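Local coordinates for protein yxeP (Bacillus subtilis, PDB 1YSJ) that probably catalyses the deacetylation of N-acetylcysteine to cysteine and acetate, using a pair of divalent metal ions, at residues M181-P185 and G369-W373; P188-V194 and V363-N368; I234-Q238 and V253-V258. The protein carries 1 engineered substitution. All blocks are in the same frame, centred on the assembly; numbering follows the deposited sequence.

Overall arrangement
Contacts 1 and 2 lie in the metal-binding domain and share one mixed sheet. Contact 3 belongs to the separate domain that pairs the two subunits. The centres of contacts 1 and 2 are about 9 Å apart. Strand 360-366 of contact 2 lies next to strand 175-184 of contact 1 and probably hydrogen-bonds to it. Contact 1 holds His182, a ligand of one nickel ion. In contact 2 the side chain of Trp364 comes within about 4 Å of that of His182 and about 8 Å of a nickel ion. Contact 3 is away from the metal site. Its centre is about 29 Å from that of contact 1 and about 35 Å from that of contact 2.

Contact 1 (M181-P185 and G369-W373); sequences MHNKP and GTEEW. With NI (nickel (II) ion), chain C.
The indole of Trp373 meets His182, Asn183, Lys184 and Pro185. Hydrogen bonds come first. Trp373 NE1 donates to Asn183 O at 3.0 Å. The oxygen lies at the indole edge, near the ring plane, but the donor stands above the carbonyl plane. NE1 also makes a weak bond to Asn183 OD1, at 3.2 Å. Asn183 CG sits between its own backbone N and carbonyl carbon (chi1 71°), which brings OD1 to within reach of indole NE1. The other end of that amide, ND2, bonds to Cys122 O. His182 ND1 gives Asn183 O a second, nearly straight bond of 3.0 Å (178°), on a lone pair in the carbonyl plane. Further along, Gly369 N donates to Pro185 O at 2.7 Å.

The metal bond is made by the other ring nitrogen. His182 NE2 binds nickel at 2.2 Å, and two waters, Cys122 and His124 complete the site.

The remaining contacts are packing. His182 CE1 stands over one indole face of Trp373, offset toward the rim. The imidazole and the six-membered indole ring meet obliquely, their planes at 56°. Pro185 CD touches Trp373 NE1 at 3.4 Å, and Lys184 CD reaches Trp373 CZ2 at 3.8 Å. The Lys184 amine turns to Asp186.

Asn183 O is thus gripped by two donors. Its bond to ND1 fixes the rotation of the imidazole, with NE2 on the nickel. Trp373, which directly precedes the nickel ligand His374, bonds to this second-shell oxygen as well.

Contact 2 (P188-V194 and V363-N368); sequences PVGTIGV and VWMGTN
Ile192 and Met365 face each other as a non-hydrogen-bonded antiparallel pair, their side chains side by side and pointing the same way. Met365 is present as selenomethionine. Ile192 CB lies 4.0 Å from Trp364 O. From there the branches part. CG2 turns to Val363 and meets its CB at 3.7 Å. CG1, anti to the carbonyl carbon (chi1 -66°), goes the other way and meets Met365 CE at 3.8 Å. The tip, Ile192 CD1, ends 4.5 Å from Met365 SE. The Met365 chain bends at chi2 and chi3, which brings SE and CE back over CG1. Helix 384-402 covers this face: Tyr391 packs on Ile192, and Val387 and Ala388 pack on Met365.

The next pair, Gly193 with Trp364, is hydrogen-bonded. Gly193 N donates to Trp364 O at 2.7 Å, and Trp364 N returns a bond to Gly193 O at 3.1 Å. The Trp364 side chain leaves on the other face, where its NE1 bonds to Glu343 O. Gly366 N donates to Thr191 O at 2.8 Å, almost in line with the carbonyl. A water then joins Gly190 N, Thr191 O and Gly366 O where the strands part. A type II turn from Pro188 to Thr191 leads in, with Gly190 at its third position.

Strand 360-366 runs between strands 175-184 and 191-194. The pairing belongs to the mixed, helix-flanked sheet of the M20 peptidase metal-binding domain.

Contact 3 (I234-Q238 and V253-V258); sequences ISGLQ and VSITRV
Helix 226-237 packs here on strand 252-260, outermost within its subunit in an antiparallel sheet of four strands, and Ile255 is the centre of the contact. Its CG1 is anti to the carbonyl carbon and the chain runs on extended (chi2 158°), carrying CD1 up to segment 234-238. There CD1 lies 3.9 Å from Ile234 CA and 3.8 Å from Gln238 CB. It also reaches Leu237 CB, at 4.3 Å. Three residues of that segment thus meet one methyl group.

Leu237 CB packs on Val253 CG1 at 4.2 Å. Met292 of helix 282-302 touches both, so two helices lie on the same face of the sheet. This layer of helices on a sheet belongs to the dimerisation domain of the M20 family. Val258 pairs antiparallel with a strand of the second subunit, so the sheet continues across the interface.

A classic beta bulge interrupts the strand, with Thr256 and Arg257 both opposite Glu274. The extra residue lets Ile255 and Val258 both point toward the helix. Ile234 CD1 meets Val258 CG2 at 4.2 Å. Arg257 points elsewhere and forms salt bridges with Glu272 and Glu274. On the Val253 side, Gln238 CG passes 3.7 Å from Val253 O.

Contact 1 (M181-P185 and G369-W373)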
# COMPACT_ATOMS: atom_id res chain seq x y z
N MSE A 181 9.36 27.02 26.69
CA MSE A 181 10.52 26.16 26.79
C MSE A 181 10.17 24.77 26.31
O MSE A 181 9.00 24.38 26.27
CB MSE A 181 11.02 26.10 28.23
CG MSE A 181 10.59 24.85 28.99
SE MSE A 181 10.97 24.92 30.89
CE MSE A 181 9.31 25.63 31.46
N HIS A 182 11.21 24.02 25.94
CA HIS A 182 11.11 22.58 25.94
C HIS A 182 12.33 22.00 26.63
O HIS A 182 13.46 22.44 26.39
CB HIS A 182 10.95 22.01 24.54
CG HIS A 182 10.22 20.71 24.52
ND1 HIS A 182 10.78 19.53 24.98
CD2 HIS A 182 8.96 20.39 24.12
CE1 HIS A 182 9.90 18.55 24.87
NE2 HIS A 182 8.79 19.05 24.34
N ASN A 183 12.09 21.02 27.50
CA ASN A 183 13.18 20.29 28.14
C ASN A 183 14.07 19.67 27.07
O ASN A 183 13.59 19.24 26.02
CB ASN A 183 12.63 19.22 29.09
CG ASN A 183 11.98 18.06 28.36
OD1 ASN A 183 12.66 17.11 27.95
ND2 ASN A 183 10.67 18.12 28.19
N LYS A 184 15.37 19.66 27.33
CA LYS A 184 16.34 19.10 26.40
C LYS A 184 17.23 18.14 27.17
O LYS A 184 18.16 18.56 27.87
CB LYS A 184 17.15 20.22 25.74
CG LYS A 184 17.76 19.86 24.38
CD LYS A 184 16.69 19.82 23.29
CE LYS A 184 17.29 19.79 21.89
NZ LYS A 184 17.87 18.48 21.55
N PRO A 185 16.94 16.82 27.06
CA PRO A 185 17.64 15.78 27.84
C PRO A 185 19.15 15.74 27.65
O PRO A 185 19.87 15.31 28.57
CB PRO A 185 16.99 14.48 27.35
CG PRO A 185 16.29 14.83 26.07
CD PRO A 185 15.89 16.26 26.19
N GLY A 369 18.88 14.33 30.88
CA GLY A 369 18.10 13.10 30.73
C GLY A 369 18.91 11.92 30.25
O GLY A 369 20.13 12.02 30.08
N THR A 370 18.24 10.79 30.02
CA THR A 370 18.89 9.54 29.61
C THR A 370 18.39 9.08 28.24
O THR A 370 19.14 8.45 27.48
CB THR A 370 18.64 8.40 30.62
OG1 THR A 370 17.22 8.28 30.85
CG2 THR A 370 19.36 8.67 31.93
N GLU A 371 17.13 9.36 27.95
CA GLU A 371 16.51 8.99 26.69
C GLU A 371 15.94 10.23 25.99
O GLU A 371 15.75 11.28 26.62
CB GLU A 371 15.40 7.96 26.90
CG GLU A 371 15.80 6.71 27.70
CD GLU A 371 16.70 5.74 26.94
OE1 GLU A 371 17.33 4.88 27.60
OE2 GLU A 371 16.77 5.82 25.69
N GLU A 372 15.69 10.11 24.70
CA GLU A 372 15.09 11.20 23.94
C GLU A 372 13.57 11.27 24.15
O GLU A 372 12.97 10.34 24.70
CB GLU A 372 15.45 11.09 22.45
CG GLU A 372 15.07 9.78 21.77
CD GLU A 372 15.64 9.66 20.36
OE1 GLU A 372 16.82 10.01 20.16
OE2 GLU A 372 14.90 9.21 19.46
N TRP A 373 12.97 12.37 23.72
CA TRP A 373 11.52 12.55 23.86
C TRP A 373 10.76 11.34 23.32
O TRP A 373 11.14 10.75 22.31
CB TRP A 373 11.06 13.82 23.13
CG TRP A 373 11.77 15.09 23.54
CD1 TRP A 373 12.18 15.44 24.79
CD2 TRP A 373 12.13 16.18 22.68
NE1 TRP A 373 12.78 16.68 24.77
CE2 TRP A 373 12.76 17.16 23.49
CE3 TRP A 373 11.97 16.43 21.31
CZ2 TRP A 373 13.24 18.37 22.97
CZ3 TRP A 373 12.44 17.64 20.79
CH2 TRP A 373 13.07 18.59 21.62
NI NI C . 6.83 18.08 24.19
O HOH W 1 6.45 17.82 22.36
O HOH W 2 5.98 20.14 23.68

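Contact 2 (P188-V194 and V363-N368)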
# COMPACT_ATOMS: atom_id res chain seq x y z
N PRO A 188 22.87 19.87 30.08
CA PRO A 188 22.95 19.71 31.53
C PRO A 188 22.05 20.69 32.29
O PRO A 188 21.62 21.70 31.74
CB PRO A 188 24.43 19.99 31.83
CG PRO A 188 24.88 20.91 30.75
CD PRO A 188 23.99 20.68 29.55
N VAL A 189 21.77 20.36 33.55
CA VAL A 189 21.00 21.22 34.45
C VAL A 189 21.74 22.55 34.67
O VAL A 189 22.94 22.56 34.94
CB VAL A 189 20.74 20.52 35.81
CG1 VAL A 189 20.04 21.46 36.80
CG2 VAL A 189 19.91 19.26 35.61
N GLY A 190 21.00 23.65 34.55
CA GLY A 190 21.57 24.99 34.69
C GLY A 190 21.89 25.63 33.36
O GLY A 190 22.34 26.78 33.31
N THR A 191 21.65 24.89 32.28
CA THR A 191 21.93 25.36 30.92
C THR A 191 20.64 25.59 30.12
O THR A 191 19.76 24.73 30.08
CB THR A 191 22.87 24.38 30.18
OG1 THR A 191 24.09 24.25 30.92
CG2 THR A 191 23.19 24.89 28.78
N ILE A 192 20.57 26.76 29.48
CA ILE A 192 19.45 27.17 28.64
C ILE A 192 19.94 27.31 27.19
O ILE A 192 20.94 27.98 26.93
CB ILE A 192 18.81 28.50 29.16
CG1 ILE A 192 18.17 28.30 30.54
CG2 ILE A 192 17.76 29.04 28.20
CD1 ILE A 192 19.04 28.66 31.73
N GLY A 193 19.24 26.66 26.26
CA GLY A 193 19.61 26.69 24.84
C GLY A 193 18.98 27.87 24.12
O GLY A 193 17.76 28.01 24.11
N VAL A 194 19.82 28.70 23.51
CA VAL A 194 19.39 30.00 22.99
C VAL A 194 19.87 30.26 21.55
O VAL A 194 21.07 30.21 21.27
CB VAL A 194 19.88 31.15 23.93
CG1 VAL A 194 19.66 32.52 23.30
CG2 VAL A 194 19.17 31.09 25.29
N VAL A 363 13.01 28.45 24.19
CA VAL A 363 14.35 27.99 24.60
C VAL A 363 14.40 26.50 24.97
O VAL A 363 13.38 25.91 25.34
CB VAL A 363 14.92 28.83 25.77
CG1 VAL A 363 15.12 30.27 25.36
CG2 VAL A 363 14.03 28.73 27.01
N TRP A 364 15.59 25.92 24.86
CA TRP A 364 15.85 24.59 25.41
C TRP A 364 16.16 24.71 26.90
O TRP A 364 16.97 25.54 27.30
CB TRP A 364 17.04 23.90 24.73
CG TRP A 364 16.93 23.61 23.24
CD1 TRP A 364 17.94 23.70 22.32
CD2 TRP A 364 15.77 23.15 22.51
NE1 TRP A 364 17.49 23.34 21.07
CE2 TRP A 364 16.16 23.01 21.16
CE3 TRP A 364 14.45 22.86 22.87
CZ2 TRP A 364 15.28 22.57 20.17
CZ3 TRP A 364 13.57 22.43 21.88
CH2 TRP A 364 13.99 22.30 20.54
N MSE A 365 15.51 23.87 27.70
CA MSE A 365 15.83 23.78 29.12
C MSE A 365 16.60 22.49 29.38
O MSE A 365 16.05 21.39 29.25
CB MSE A 365 14.55 23.82 29.96
CG MSE A 365 14.76 23.95 31.48
SE MSE A 365 15.78 25.53 32.05
CE MSE A 365 14.70 26.97 31.20
N GLY A 366 17.88 22.62 29.72
CA GLY A 366 18.71 21.46 30.05
C GLY A 366 18.13 20.67 31.21
O GLY A 366 17.77 21.25 32.24
N THR A 367 18.00 19.36 31.04
CA THR A 367 17.42 18.51 32.08
C THR A 367 18.22 17.25 32.38
O THR A 367 17.79 16.41 33.17
CB THR A 367 15.95 18.10 31.77
OG1 THR A 367 15.87 17.57 30.44
CG2 THR A 367 15.01 19.30 31.91
N ASN A 368 19.39 17.11 31.75
CA ASN A 368 20.28 15.97 32.00
C ASN A 368 19.52 14.64 32.01
O ASN A 368 19.49 13.93 33.02
CB ASN A 368 21.08 16.20 33.30
CG ASN A 368 22.01 15.04 33.64
OD1 ASN A 368 22.05 14.59 34.79
ND2 ASN A 368 22.76 14.56 32.65
O HOH W 3 18.52 23.83 32.76

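Contact 3 (I234-Q238 and V253-V258)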
# COMPACT_ATOMS: atom_id res chain seq x y z
N ILE A 234 9.18 8.25 -5.98
CA ILE A 234 9.80 7.98 -4.68
C ILE A 234 11.28 8.36 -4.71
O ILE A 234 11.78 9.05 -3.82
CB ILE A 234 9.63 6.50 -4.26
CG1 ILE A 234 8.17 6.20 -3.91
CG2 ILE A 234 10.55 6.15 -3.08
CD1 ILE A 234 7.83 4.72 -3.90
N SER A 235 11.98 7.92 -5.76
CA SER A 235 13.41 8.18 -5.91
C SER A 235 13.67 9.64 -6.24
O SER A 235 14.71 10.19 -5.89
CB SER A 235 14.00 7.28 -6.99
OG SER A 235 13.64 5.92 -6.77
N GLY A 236 12.71 10.27 -6.92
CA GLY A 236 12.80 11.68 -7.29
C GLY A 236 12.57 12.61 -6.11
O GLY A 236 13.28 13.61 -5.95
N LEU A 237 11.58 12.28 -5.27
CA LEU A 237 11.22 13.12 -4.13
C LEU A 237 12.10 12.86 -2.91
O LEU A 237 12.75 13.78 -2.41
CB LEU A 237 9.75 12.93 -3.75
CG LEU A 237 8.61 13.22 -4.72
CD1 LEU A 237 7.32 12.80 -4.06
CD2 LEU A 237 8.54 14.68 -5.14
N GLN A 238 12.09 11.62 -2.43
CA GLN A 238 12.74 11.25 -1.17
C GLN A 238 14.27 11.30 -1.25
O GLN A 238 14.92 11.80 -0.34
CB GLN A 238 12.28 9.85 -0.71
CG GLN A 238 12.69 9.50 0.71
CD GLN A 238 11.88 8.36 1.29
OE1 GLN A 238 11.91 7.24 0.77
NE2 GLN A 238 11.17 8.63 2.38
N VAL A 253 12.16 15.56 2.62
CA VAL A 253 10.94 14.88 2.22
C VAL A 253 10.97 13.45 2.74
O VAL A 253 11.89 12.69 2.44
CB VAL A 253 10.73 14.92 0.68
CG1 VAL A 253 9.48 14.14 0.29
CG2 VAL A 253 10.61 16.36 0.20
N SER A 254 9.96 13.11 3.53
CA SER A 254 9.88 11.79 4.14
C SER A 254 8.55 11.14 3.76
O SER A 254 7.50 11.50 4.28
CB SER A 254 10.03 11.91 5.66
OG SER A 254 9.94 10.65 6.29
N ILE A 255 8.62 10.19 2.83
CA ILE A 255 7.45 9.41 2.40
C ILE A 255 7.24 8.29 3.42
O ILE A 255 8.14 7.49 3.67
CB ILE A 255 7.64 8.83 0.97
CG1 ILE A 255 7.82 9.97 -0.04
CG2 ILE A 255 6.44 7.94 0.58
CD1 ILE A 255 8.50 9.55 -1.32
N THR A 256 6.04 8.25 3.99
CA THR A 256 5.73 7.36 5.11
C THR A 256 4.72 6.26 4.76
O THR A 256 4.64 5.24 5.45
CB THR A 256 5.22 8.15 6.34
OG1 THR A 256 4.11 8.98 5.95
CG2 THR A 256 6.33 9.04 6.91
N ARG A 257 3.95 6.47 3.70
CA ARG A 257 2.96 5.50 3.25
C ARG A 257 2.92 5.37 1.73
O ARG A 257 2.89 6.38 1.02
CB ARG A 257 1.58 5.84 3.81
CG ARG A 257 0.56 4.71 3.67
CD ARG A 257 -0.81 5.06 4.25
NE ARG A 257 -1.38 6.27 3.67
CZ ARG A 257 -2.07 6.32 2.52
NH1 ARG A 257 -2.27 5.23 1.80
NH2 ARG A 257 -2.55 7.49 2.10
N VAL A 258 2.93 4.13 1.24
CA VAL A 258 2.76 3.83 -0.18
C VAL A 258 1.80 2.65 -0.31
O VAL A 258 2.04 1.57 0.23
CB VAL A 258 4.10 3.47 -0.88
CG1 VAL A 258 3.89 3.25 -2.37
CG2 VAL A 258 5.15 4.56 -0.65